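Methanol--corrinoid protein co-methyltransferase (Methanosarcina barkeri, PDB 2I2X) transfers the methyl group of methanol to the cob(I)amide cofactor held by its partner protein MtaC, an early step of methanogenesis from methanol. Local coordinates at residues A[17-21]-A[340-344]; A[123-127]-A[149-153]; A[185-190]-A[438-442]; A[223-227]-A[243-247]; A[299-305]-A[366-372]. One frame throughout, in Å; residues are numbered along the deposited sequence.

In the fold
All five contacts are largely buried. Contacts 1 and 3 lie farthest from the chain centre, about 20 and 22 Å away, and include partly exposed residues (Val21 and Leu344; Met440). Both are built on sulfur and aromatic rings. The touching residues of contacts 2, 4 and 5 are all buried. Contact 2 is mainly apolar packing in a beta-alpha-beta unit of the TIM barrel, with a cysteine sulfur beside a histidine ring. Contact 4, the most central, joins two helices beside the zinc site by alanines and an Arg-Asn pair. Contacts 3 and 4 each have a bridging water. Contact 5 combines an apolar centre with two hydrogen bonds. It touches contacts 1 and 4, and contact 3 touches contact 4.

Contact 1: residues A[17-21]-A[340-344]; sequences MTFGV and MNTAL
The Phe19 ring lies flat against the side chain of Met340. Met340 CG is 3.8 Å from the Phe19 ring centroid and 7° off its normal, a CH-pi contact. Met340 SD is 4.1 Å from the same centroid and 20° off the normal, a Met-aromatic contact. Phe19 CE2 lies 3.4 Å from Met340 O. Phe19 has chi1 near +52° (p). Met340 is m, t, m. Segment 17-21 is mostly extended loop leading into strand 21-22, and Gly20 turns it with phi/psi 70/-5. Segment 340-344 belongs to helix 325-345. The nearest CA pairs are Phe19 with Met340 at 7.5 Å and Gly20 with Asn341 at 7.6 Å. Ala343 CB meets the ring edge, 3.9 Å from Phe19 CZ. Leu344 (m, t) packs one turn beyond Met340: its CG is 3.9 Å from Phe19 CE2, and its CD2 is 3.5 Å from Phe19 O and 3.9 Å from Val21 CG1. A CB on Gly20 would clash with Leu344 CD1. Helix 349-361 also packs on Phe19, and its Asp349 hydrogen-bonds to Thr18 OG1. This is a loop docked on a helix, away from the metal sites. The segments are held together by dispersion and sulfur-ring contacts, not by polar bonds.

Contact 2: residues A[123-127]-A[149-153]; sequences RHTIG and AFEQC
Strand 119-126 and helix 143-155 belong to one beta-alpha-beta unit, which strand 160-163 completes, as expected of a TIM barrel. The short axes run nearly antiparallel (160°) and approach to 9.0 Å. The nearest CA pairs are Ile126 with Phe150 at 6.5 Å and His124 with Cys153 at 7.2 Å. Ile126 is the chief strand residue here; its CA-to-CB bond points toward the helix, with chi1 -79° (m) and chi2 50° (p). Its CB lies over a face of the Phe150 ring, 3.9 Å from the centroid and 17° off the normal, a CH-pi contact. Phe150 takes chi1 -75° (m) and chi2 -83°. Ile126 CG1 touches Ala149 CB at 3.8 Å, and Ile126 CD1 lies 4.3 Å from Cys153 SG. His124 (chi1 -103°, between wells) has CD2 3.5 Å from Cys153 SG (chi1 m), which lies oblique to the ring. The Ile126 side chain is about 9 Å from that of the zinc ligand Glu164. The contact is thus mainly apolar, with one sulfur approaching an imidazole.

Contact 3: residues A[185-190]-A[438-442]; sequences LYSIGC and KFMDD
Both segments are helical. Segment 185-190 widens into a pi-type turn: Cys190 N hydrogen-bonds to Tyr186 O at 2.9 Å and weakly to Leu185 O at 3.3 Å. The short axes pass 11.2 Å apart, crossing at -124°. The nearest CA pair is Tyr186 with Met440 at 7.7 Å.

Apolar contacts centre on Phe439 (chi1 t, chi2 80°). Its CZ is 4.0 Å from Leu185 CD1, and its CE2 is 3.8 Å from Tyr186 CB. Met440 (m, m, m) brings SD to 3.5 Å from Cys190 CB.

Sulfur-aromatic contacts are edge-on. Met440 SD lies 3.8 Å from Tyr186 CE1 and 5.0 Å from the Tyr186 centroid, a Met-aromatic contact. Cys190 SG (chi1 m) lies 5.1 Å from the Phe439 centroid.

The contact joins the long helix 181-210, which follows strand 160-163 and precedes strand 213-216 in the chain, to helix 436-450 near the C-terminus. Tyr390 of helix 389-409 stacks on Phe439 and also touches Leu185 and Cys190.

The polar link is water 1, hydrogen-bonded to Tyr186 OH (2.6 Å; chi1 t). It donates to Met440 O at 3.0 Å. Within segment 438-442, Lys438 NZ forms a salt bridge with Asp442 OD1 at 2.9 Å.

Contact 4: residues A[223-227]-A[243-247]; sequences ANTAM and AVIAR
Two helices pack closely here and almost antiparallel. The short axes approach to 8.6 Å at 169°. The nearest CA pairs are Ala223 with Arg247 at 5.3 Å and Ala226 with Ala243 at 5.4 Å. Alanines at the interface allow this closeness. Ala243 comes first: its CB is 4.2 Å from Ala226 O and 4.5 Å from Met227 CA. Water 2 donates to Ala243 O at 2.7 Å and to Ala223 O at 3.0 Å. Val244 points away from 223-227 and touches Cys400 and Ile404 of helix 389-409. Ala246 CB meets Ala226 CB at 4.0 Å. Arg247 (t, p, p) reaches across: its NH1 and NH2 donate to Asn224 OD1, at 3.0 and 2.9 Å. Ala223 CB sits over the guanidinium face, 3.5 Å from Arg247 NH1. Met227 SD lies at the guanidinium edge, 3.5 Å from Arg247 NH2. Arg247 NH1 also forms a salt bridge with Glu272. Asn224 (chi1 m) hydrogen-bonds through ND2 to O of the zinc ligand Cys269, its side chain about 4 Å from the zinc ion. Helix 220-230 begins with the zinc ligand Cys220. Its Thr225 touches the corrinoid, helix 169-176 packs on Ala226, and Gln366 of helix 365-368 packs on Ala243 and Met227.

Contact 5: residues A[299-305]-A[366-372]; sequences MGNLVMQ and QAYMLAY
Leu302 and Met299 form the apolar centre against Ala367 and Leu370. Met299 (chi1 p, chi2 m) puts CB 3.8 Å from Ala367 CB and CE 3.8 Å from Leu370 CD2. Leu302 (chi1 t) places CD1 3.5 Å from Ala367 O and 4.0 Å from Ala371 CB. Leu302 CD2 is 4.0 Å from Leu370 CB. Segment 299-305 is loop with a short 3-10 segment that includes Leu302, on the way from strand 285-287 to strand 309-311. Segment 366-372 comes off the helix that holds Gln366 and enters helix 372-383, with Ala371 (phi/psi -55/131) at the N-cap position. The two run in the same sense: the nearest CA pairs are Met299 with Ala367 at 5.4 Å, Leu302 with Ala371 at 6.7 Å and Gln305 with Tyr372 at 7.2 Å. The Met299 side chain is about 10 Å from that of the zinc ligand Cys269.

Gln305 makes the polar edge. With chi1 p and chi2 t, its NE2 donates to Leu370 O at 2.9 Å, and its OE1 accepts from Tyr372 N at 2.9 Å. Gln305 OE1 also lies at the edge of the Tyr372 ring, 3.3 Å from CD1. The Tyr372 hydroxyl hydrogen-bonds to Asp354. Helix 273-280 adds Ile274, which touches Gln305, Leu370 and Tyr372. One primary amide thus serves two backbone groups at a helix start, beside a buried apolar patch.

Contact 1: residues A[17-21]-A[340-344]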
# COMPACT_ATOMS: atom_id res chain seq x y z
N MET A 17 28.79 7.78 -8.11
CA MET A 17 27.59 7.74 -7.28
C MET A 17 26.85 6.38 -7.35
O MET A 17 26.73 5.75 -8.42
CB MET A 17 26.66 8.88 -7.65
CG MET A 17 27.29 10.28 -7.45
SD MET A 17 26.17 11.58 -8.00
CE MET A 17 25.16 11.65 -6.54
N THR A 18 26.37 5.95 -6.19
CA THR A 18 25.64 4.73 -6.10
C THR A 18 24.68 4.82 -4.91
O THR A 18 24.74 5.78 -4.12
CB THR A 18 26.58 3.49 -6.03
OG1 THR A 18 25.87 2.34 -6.49
CG2 THR A 18 27.10 3.23 -4.61
N PHE A 19 23.80 3.82 -4.80
CA PHE A 19 22.88 3.78 -3.67
C PHE A 19 23.50 3.12 -2.41
O PHE A 19 24.43 2.31 -2.53
CB PHE A 19 21.56 3.15 -4.08
CG PHE A 19 21.68 1.80 -4.78
CD1 PHE A 19 21.22 1.64 -6.08
CD2 PHE A 19 22.19 0.69 -4.11
CE1 PHE A 19 21.29 0.38 -6.72
CE2 PHE A 19 22.27 -0.54 -4.73
CZ PHE A 19 21.81 -0.72 -6.05
N GLY A 20 23.03 3.50 -1.23
CA GLY A 20 23.52 2.94 0.03
C GLY A 20 24.94 3.31 0.43
O GLY A 20 25.45 2.93 1.53
N VAL A 21 25.62 4.03 -0.46
CA VAL A 21 26.88 4.61 -0.04
C VAL A 21 27.01 6.10 -0.29
O VAL A 21 26.64 6.63 -1.34
CB VAL A 21 28.19 3.74 -0.44
CG1 VAL A 21 27.86 2.53 -1.26
CG2 VAL A 21 29.30 4.59 -1.04
N MET A 340 18.48 -3.86 -3.22
CA MET A 340 19.59 -2.95 -3.40
C MET A 340 20.78 -3.51 -2.63
O MET A 340 21.87 -3.57 -3.18
CB MET A 340 19.22 -1.52 -2.98
CG MET A 340 18.44 -0.75 -4.07
SD MET A 340 18.05 0.95 -3.56
CE MET A 340 16.74 0.71 -2.35
N ASN A 341 20.57 -3.96 -1.38
CA ASN A 341 21.72 -4.37 -0.57
C ASN A 341 22.40 -5.60 -1.11
O ASN A 341 23.60 -5.73 -0.95
CB ASN A 341 21.36 -4.52 0.90
CG ASN A 341 20.88 -3.22 1.54
OD1 ASN A 341 21.10 -2.10 0.99
ND2 ASN A 341 20.23 -3.34 2.71
N THR A 342 21.63 -6.49 -1.77
CA THR A 342 22.18 -7.68 -2.44
C THR A 342 23.07 -7.30 -3.64
O THR A 342 24.07 -7.97 -3.93
CB THR A 342 21.00 -8.60 -2.95
OG1 THR A 342 20.20 -9.01 -1.85
CG2 THR A 342 21.51 -9.85 -3.66
N ALA A 343 22.65 -6.26 -4.36
CA ALA A 343 23.42 -5.66 -5.46
C ALA A 343 24.77 -5.18 -4.93
O ALA A 343 25.83 -5.46 -5.52
CB ALA A 343 22.65 -4.52 -6.09
N LEU A 344 24.74 -4.49 -3.81
CA LEU A 344 25.97 -4.00 -3.23
C LEU A 344 26.88 -5.16 -2.85
O LEU A 344 28.06 -5.19 -3.19
CB LEU A 344 25.67 -3.10 -2.02
CG LEU A 344 25.14 -1.70 -2.32
CD1 LEU A 344 24.37 -1.19 -1.10
CD2 LEU A 344 26.29 -0.67 -2.74

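Contact 2: residues A[123-127]-A[149-153]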
# COMPACT_ATOMS: atom_id res chain seq x y z
N ARG A 123 13.56 9.58 13.41
CA ARG A 123 13.61 10.90 12.85
C ARG A 123 12.34 11.61 13.20
O ARG A 123 11.25 11.06 12.98
CB ARG A 123 13.73 10.81 11.36
CG ARG A 123 13.62 12.13 10.64
CD ARG A 123 13.67 11.79 9.18
NE ARG A 123 14.46 12.72 8.45
CZ ARG A 123 15.29 12.41 7.47
NH1 ARG A 123 15.46 11.17 7.06
NH2 ARG A 123 15.96 13.39 6.90
N HIS A 124 12.48 12.81 13.75
CA HIS A 124 11.38 13.69 14.01
C HIS A 124 11.53 14.88 13.09
O HIS A 124 12.60 15.47 13.01
CB HIS A 124 11.38 14.16 15.46
CG HIS A 124 10.37 13.46 16.32
ND1 HIS A 124 10.19 12.09 16.28
CD2 HIS A 124 9.48 13.93 17.21
CE1 HIS A 124 9.24 11.75 17.13
NE2 HIS A 124 8.78 12.85 17.69
N THR A 125 10.44 15.20 12.41
CA THR A 125 10.35 16.33 11.51
C THR A 125 9.38 17.34 12.14
O THR A 125 8.14 17.17 12.10
CB THR A 125 9.82 15.86 10.14
OG1 THR A 125 10.74 14.92 9.60
CG2 THR A 125 9.64 17.04 9.15
N ILE A 126 9.96 18.40 12.72
CA ILE A 126 9.21 19.46 13.37
C ILE A 126 8.35 20.12 12.30
O ILE A 126 8.73 20.16 11.13
CB ILE A 126 10.21 20.43 14.06
CG1 ILE A 126 10.72 19.85 15.40
CG2 ILE A 126 9.60 21.84 14.36
CD1 ILE A 126 11.22 18.42 15.35
N GLY A 127 7.17 20.58 12.68
CA GLY A 127 6.39 21.45 11.78
C GLY A 127 6.88 22.90 11.68
O GLY A 127 7.26 23.51 12.69
N ALA A 149 10.88 23.08 19.93
CA ALA A 149 10.42 21.81 19.41
C ALA A 149 11.61 20.92 19.02
O ALA A 149 11.67 19.74 19.40
CB ALA A 149 9.43 21.99 18.27
N PHE A 150 12.58 21.50 18.29
CA PHE A 150 13.74 20.73 17.88
C PHE A 150 14.48 20.26 19.11
O PHE A 150 14.83 19.10 19.21
CB PHE A 150 14.71 21.53 16.99
CG PHE A 150 14.24 21.72 15.58
CD1 PHE A 150 14.43 20.72 14.62
CD2 PHE A 150 13.64 22.93 15.20
CE1 PHE A 150 14.00 20.90 13.30
CE2 PHE A 150 13.20 23.12 13.87
CZ PHE A 150 13.38 22.09 12.92
N GLU A 151 14.72 21.13 20.07
CA GLU A 151 15.58 20.67 21.14
C GLU A 151 14.92 19.71 22.15
O GLU A 151 15.58 18.83 22.69
CB GLU A 151 16.39 21.80 21.76
CG GLU A 151 16.06 22.20 23.14
CD GLU A 151 17.00 23.34 23.59
OE1 GLU A 151 18.14 23.05 24.05
OE2 GLU A 151 16.58 24.51 23.46
N GLN A 152 13.62 19.88 22.35
CA GLN A 152 12.89 19.01 23.25
C GLN A 152 12.80 17.60 22.68
O GLN A 152 13.01 16.63 23.43
CB GLN A 152 11.50 19.56 23.54
CG GLN A 152 11.50 20.77 24.45
CD GLN A 152 11.95 20.41 25.83
OE1 GLN A 152 11.42 19.47 26.44
NE2 GLN A 152 12.96 21.15 26.35
N CYS A 153 12.53 17.48 21.38
CA CYS A 153 12.48 16.18 20.71
C CYS A 153 13.84 15.55 20.70
O CYS A 153 13.98 14.32 20.84
CB CYS A 153 11.98 16.32 19.28
SG CYS A 153 10.25 16.74 19.22

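Contact 3: residues A[185-190]-A[438-442]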
# COMPACT_ATOMS: atom_id res chain seq x y z
N LEU A 185 12.47 31.67 -9.50
CA LEU A 185 13.88 31.94 -9.13
C LEU A 185 14.03 32.72 -7.83
O LEU A 185 14.88 32.41 -6.98
CB LEU A 185 14.58 32.70 -10.24
CG LEU A 185 16.06 32.39 -10.56
CD1 LEU A 185 16.68 33.50 -11.34
CD2 LEU A 185 16.91 32.08 -9.34
N TYR A 186 13.17 33.71 -7.64
CA TYR A 186 13.28 34.56 -6.49
C TYR A 186 12.79 33.85 -5.24
O TYR A 186 13.51 33.79 -4.23
CB TYR A 186 12.54 35.89 -6.74
CG TYR A 186 12.54 36.87 -5.61
CD1 TYR A 186 13.73 37.46 -5.16
CD2 TYR A 186 11.34 37.28 -5.01
CE1 TYR A 186 13.72 38.44 -4.13
CE2 TYR A 186 11.32 38.24 -3.97
CZ TYR A 186 12.51 38.81 -3.55
OH TYR A 186 12.48 39.72 -2.54
N SER A 187 11.56 33.32 -5.30
CA SER A 187 10.96 32.60 -4.16
C SER A 187 11.79 31.45 -3.67
O SER A 187 12.08 31.35 -2.48
CB SER A 187 9.54 32.10 -4.48
OG SER A 187 9.51 31.42 -5.70
N ILE A 188 12.22 30.60 -4.59
CA ILE A 188 12.93 29.39 -4.19
C ILE A 188 14.42 29.66 -4.00
O ILE A 188 14.99 29.43 -2.93
CB ILE A 188 12.73 28.23 -5.26
CG1 ILE A 188 11.24 27.99 -5.55
CG2 ILE A 188 13.45 26.99 -4.82
CD1 ILE A 188 10.99 27.08 -6.75
N GLY A 189 15.04 30.14 -5.07
CA GLY A 189 16.48 30.40 -5.04
C GLY A 189 16.90 31.49 -4.05
O GLY A 189 17.85 31.30 -3.32
N CYS A 190 16.18 32.60 -3.99
CA CYS A 190 16.65 33.70 -3.15
C CYS A 190 16.03 33.70 -1.76
O CYS A 190 16.73 33.49 -0.76
CB CYS A 190 16.48 35.04 -3.88
SG CYS A 190 17.29 34.99 -5.53
N LYS A 438 20.73 43.84 -8.15
CA LYS A 438 19.75 44.24 -9.16
C LYS A 438 18.47 43.38 -9.11
O LYS A 438 17.35 43.91 -9.00
CB LYS A 438 20.41 44.05 -10.52
CG LYS A 438 19.85 44.78 -11.72
CD LYS A 438 18.67 45.66 -11.51
CE LYS A 438 18.28 46.19 -12.89
NZ LYS A 438 16.85 46.58 -12.99
N PHE A 439 18.65 42.06 -9.23
CA PHE A 439 17.54 41.12 -9.24
C PHE A 439 16.80 41.19 -7.92
O PHE A 439 15.56 41.28 -7.89
CB PHE A 439 18.05 39.70 -9.50
CG PHE A 439 16.95 38.66 -9.58
CD1 PHE A 439 16.20 38.51 -10.76
CD2 PHE A 439 16.69 37.83 -8.49
CE1 PHE A 439 15.20 37.55 -10.86
CE2 PHE A 439 15.70 36.86 -8.57
CZ PHE A 439 14.94 36.71 -9.77
N MET A 440 17.54 41.16 -6.82
CA MET A 440 16.92 41.23 -5.53
C MET A 440 16.04 42.46 -5.46
O MET A 440 14.84 42.36 -5.09
CB MET A 440 17.95 41.18 -4.39
CG MET A 440 18.65 39.83 -4.30
SD MET A 440 17.50 38.39 -4.16
CE MET A 440 17.21 38.52 -2.39
N ASP A 441 16.60 43.60 -5.86
CA ASP A 441 15.87 44.86 -5.82
C ASP A 441 14.68 44.91 -6.75
O ASP A 441 13.63 45.35 -6.33
CB ASP A 441 16.76 46.10 -6.05
CG ASP A 441 15.98 47.42 -5.82
OD1 ASP A 441 15.43 47.61 -4.70
OD2 ASP A 441 15.87 48.24 -6.79
N ASP A 442 14.84 44.46 -8.00
CA ASP A 442 13.70 44.36 -8.93
C ASP A 442 12.57 43.53 -8.32
O ASP A 442 11.39 43.92 -8.40
CB ASP A 442 14.09 43.69 -10.27
CG ASP A 442 14.89 44.61 -11.19
OD1 ASP A 442 15.05 45.82 -10.88
OD2 ASP A 442 15.36 44.13 -12.24
O HOH W 1 14.57 41.22 -2.37

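Contact 4: residues A[223-227]-A[243-247]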
# COMPACT_ATOMS: atom_id res chain seq x y z
N ALA A 223 9.01 23.26 -4.75
CA ALA A 223 9.17 22.22 -5.77
C ALA A 223 8.09 21.06 -5.78
O ALA A 223 7.55 20.75 -6.86
CB ALA A 223 10.59 21.68 -5.80
N ASN A 224 7.73 20.46 -4.63
CA ASN A 224 6.71 19.40 -4.70
C ASN A 224 5.33 19.94 -5.07
O ASN A 224 4.60 19.28 -5.82
CB ASN A 224 6.67 18.41 -3.49
CG ASN A 224 7.97 17.55 -3.35
OD1 ASN A 224 8.71 17.30 -4.35
ND2 ASN A 224 8.26 17.10 -2.10
N THR A 225 5.00 21.14 -4.59
CA THR A 225 3.75 21.80 -4.98
C THR A 225 3.71 21.95 -6.51
O THR A 225 2.70 21.64 -7.15
CB THR A 225 3.49 23.16 -4.28
OG1 THR A 225 3.42 23.01 -2.85
CG2 THR A 225 2.13 23.76 -4.76
N ALA A 226 4.81 22.39 -7.09
CA ALA A 226 4.85 22.50 -8.54
C ALA A 226 4.61 21.13 -9.20
O ALA A 226 3.87 21.03 -10.17
CB ALA A 226 6.15 23.12 -9.00
N MET A 227 5.21 20.08 -8.65
CA MET A 227 5.08 18.74 -9.22
C MET A 227 3.66 18.20 -9.08
O MET A 227 3.15 17.54 -9.99
CB MET A 227 6.07 17.78 -8.54
CG MET A 227 5.92 16.32 -8.99
SD MET A 227 7.21 15.23 -8.35
CE MET A 227 6.53 14.86 -6.75
N ALA A 243 7.70 22.50 -14.12
CA ALA A 243 7.90 21.76 -12.88
C ALA A 243 9.39 21.37 -12.69
O ALA A 243 9.95 21.51 -11.60
CB ALA A 243 7.01 20.51 -12.87
N VAL A 244 10.02 20.88 -13.74
CA VAL A 244 11.41 20.48 -13.64
C VAL A 244 12.32 21.69 -13.37
O VAL A 244 13.29 21.58 -12.61
CB VAL A 244 11.87 19.62 -14.86
CG1 VAL A 244 11.87 20.41 -16.17
CG2 VAL A 244 13.22 19.04 -14.61
N ILE A 245 12.01 22.85 -13.98
CA ILE A 245 12.77 24.06 -13.69
C ILE A 245 12.68 24.38 -12.20
O ILE A 245 13.71 24.55 -11.53
CB ILE A 245 12.32 25.23 -14.55
CG1 ILE A 245 12.65 24.97 -16.02
CG2 ILE A 245 13.03 26.52 -14.11
CD1 ILE A 245 12.00 25.94 -16.95
N ALA A 246 11.45 24.42 -11.67
CA ALA A 246 11.27 24.61 -10.22
C ALA A 246 12.14 23.63 -9.44
O ALA A 246 12.77 24.03 -8.46
CB ALA A 246 9.80 24.50 -9.80
N ARG A 247 12.23 22.38 -9.90
CA ARG A 247 13.08 21.39 -9.24
C ARG A 247 14.56 21.71 -9.25
O ARG A 247 15.26 21.55 -8.24
CB ARG A 247 12.89 19.99 -9.83
CG ARG A 247 13.67 18.93 -9.09
CD ARG A 247 13.07 18.62 -7.73
NE ARG A 247 11.72 18.05 -7.86
CZ ARG A 247 10.87 17.88 -6.85
NH1 ARG A 247 11.23 18.23 -5.61
NH2 ARG A 247 9.65 17.38 -7.08
O HOH W 2 9.23 20.32 -9.27

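Contact 5: residues A[299-305]-A[366-372]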
# COMPACT_ATOMS: atom_id res chain seq x y z
N MET A 299 8.66 9.24 -11.62
CA MET A 299 10.03 8.73 -11.51
C MET A 299 10.18 7.65 -10.44
O MET A 299 11.13 7.67 -9.65
CB MET A 299 11.06 9.88 -11.32
CG MET A 299 10.81 10.87 -10.13
SD MET A 299 9.38 11.96 -10.41
CE MET A 299 10.17 13.54 -9.92
N GLY A 300 9.27 6.66 -10.47
CA GLY A 300 9.11 5.69 -9.40
C GLY A 300 10.38 4.93 -9.05
O GLY A 300 10.64 4.70 -7.87
N ASN A 301 11.14 4.53 -10.09
CA ASN A 301 12.34 3.71 -9.93
C ASN A 301 13.60 4.55 -9.99
O ASN A 301 14.56 4.30 -9.27
CB ASN A 301 12.44 2.64 -11.02
CG ASN A 301 11.41 1.52 -10.88
OD1 ASN A 301 10.68 1.22 -11.82
ND2 ASN A 301 11.39 0.87 -9.74
N LEU A 302 13.60 5.57 -10.83
CA LEU A 302 14.79 6.35 -11.02
C LEU A 302 15.35 6.92 -9.71
O LEU A 302 16.57 6.95 -9.53
CB LEU A 302 14.53 7.46 -12.03
CG LEU A 302 15.64 8.48 -12.30
CD1 LEU A 302 15.50 9.00 -13.69
CD2 LEU A 302 15.62 9.61 -11.28
N VAL A 303 14.48 7.36 -8.80
CA VAL A 303 14.94 7.99 -7.55
C VAL A 303 15.71 7.04 -6.60
O VAL A 303 16.28 7.50 -5.60
CB VAL A 303 13.76 8.62 -6.75
CG1 VAL A 303 13.29 9.91 -7.43
CG2 VAL A 303 12.59 7.61 -6.61
N MET A 304 15.71 5.74 -6.89
CA MET A 304 16.40 4.78 -6.02
C MET A 304 17.89 4.78 -6.39
O MET A 304 18.74 4.32 -5.60
CB MET A 304 15.85 3.34 -6.18
CG MET A 304 14.48 3.04 -5.54
SD MET A 304 13.84 1.32 -5.57
CE MET A 304 13.40 1.29 -7.29
N GLN A 305 18.17 5.30 -7.58
CA GLN A 305 19.45 5.14 -8.26
C GLN A 305 20.64 5.39 -7.31
O GLN A 305 21.68 4.75 -7.44
CB GLN A 305 19.51 6.08 -9.46
CG GLN A 305 19.58 7.57 -9.06
CD GLN A 305 19.24 8.55 -10.17
OE1 GLN A 305 19.47 8.30 -11.35
NE2 GLN A 305 18.73 9.70 -9.78
N GLN A 366 10.67 15.89 -15.87
CA GLN A 366 10.95 15.90 -14.42
C GLN A 366 11.86 14.74 -14.01
O GLN A 366 12.62 14.84 -13.05
CB GLN A 366 9.65 15.84 -13.61
CG GLN A 366 8.79 17.07 -13.79
CD GLN A 366 7.50 17.00 -12.99
OE1 GLN A 366 7.48 17.35 -11.81
NE2 GLN A 366 6.42 16.60 -13.65
N ALA A 367 11.80 13.65 -14.76
CA ALA A 367 12.58 12.49 -14.43
C ALA A 367 13.94 12.59 -15.14
O ALA A 367 15.01 12.38 -14.51
CB ALA A 367 11.84 11.24 -14.82
N TYR A 368 13.89 12.94 -16.43
CA TYR A 368 15.08 13.12 -17.23
C TYR A 368 16.20 13.91 -16.52
O TYR A 368 17.35 13.48 -16.49
CB TYR A 368 14.74 13.79 -18.56
CG TYR A 368 15.88 13.72 -19.55
CD1 TYR A 368 16.02 12.61 -20.39
CD2 TYR A 368 16.84 14.73 -19.61
CE1 TYR A 368 17.08 12.49 -21.26
CE2 TYR A 368 17.92 14.63 -20.52
CZ TYR A 368 18.03 13.50 -21.33
OH TYR A 368 19.05 13.37 -22.21
N MET A 369 15.85 15.07 -15.96
CA MET A 369 16.81 15.93 -15.27
C MET A 369 17.33 15.28 -14.00
O MET A 369 18.47 15.49 -13.60
CB MET A 369 16.16 17.28 -14.94
CG MET A 369 17.11 18.35 -14.36
SD MET A 369 17.29 18.30 -12.54
CE MET A 369 15.86 19.23 -12.04
N LEU A 370 16.51 14.47 -13.35
CA LEU A 370 16.87 13.94 -12.06
C LEU A 370 17.74 12.70 -12.18
O LEU A 370 18.30 12.23 -11.18
CB LEU A 370 15.60 13.63 -11.27
CG LEU A 370 15.24 14.51 -10.07
CD1 LEU A 370 15.98 15.79 -10.05
CD2 LEU A 370 13.79 14.72 -9.97
N ALA A 371 17.87 12.18 -13.41
CA ALA A 371 18.80 11.06 -13.70
C ALA A 371 20.24 11.42 -13.25
O ALA A 371 20.72 12.50 -13.54
CB ALA A 371 18.75 10.71 -15.16
N TYR A 372 20.89 10.52 -12.52
CA TYR A 372 22.08 10.87 -11.76
C TYR A 372 23.17 11.53 -12.61
O TYR A 372 23.89 12.39 -12.10
CB TYR A 372 22.62 9.67 -10.95
CG TYR A 372 23.30 8.63 -11.82
CD1 TYR A 372 22.56 7.61 -12.42
CD2 TYR A 372 24.69 8.70 -12.08
CE1 TYR A 372 23.18 6.67 -13.25
CE2 TYR A 372 25.32 7.77 -12.92
CZ TYR A 372 24.57 6.75 -13.50
OH TYR A 372 25.18 5.83 -14.33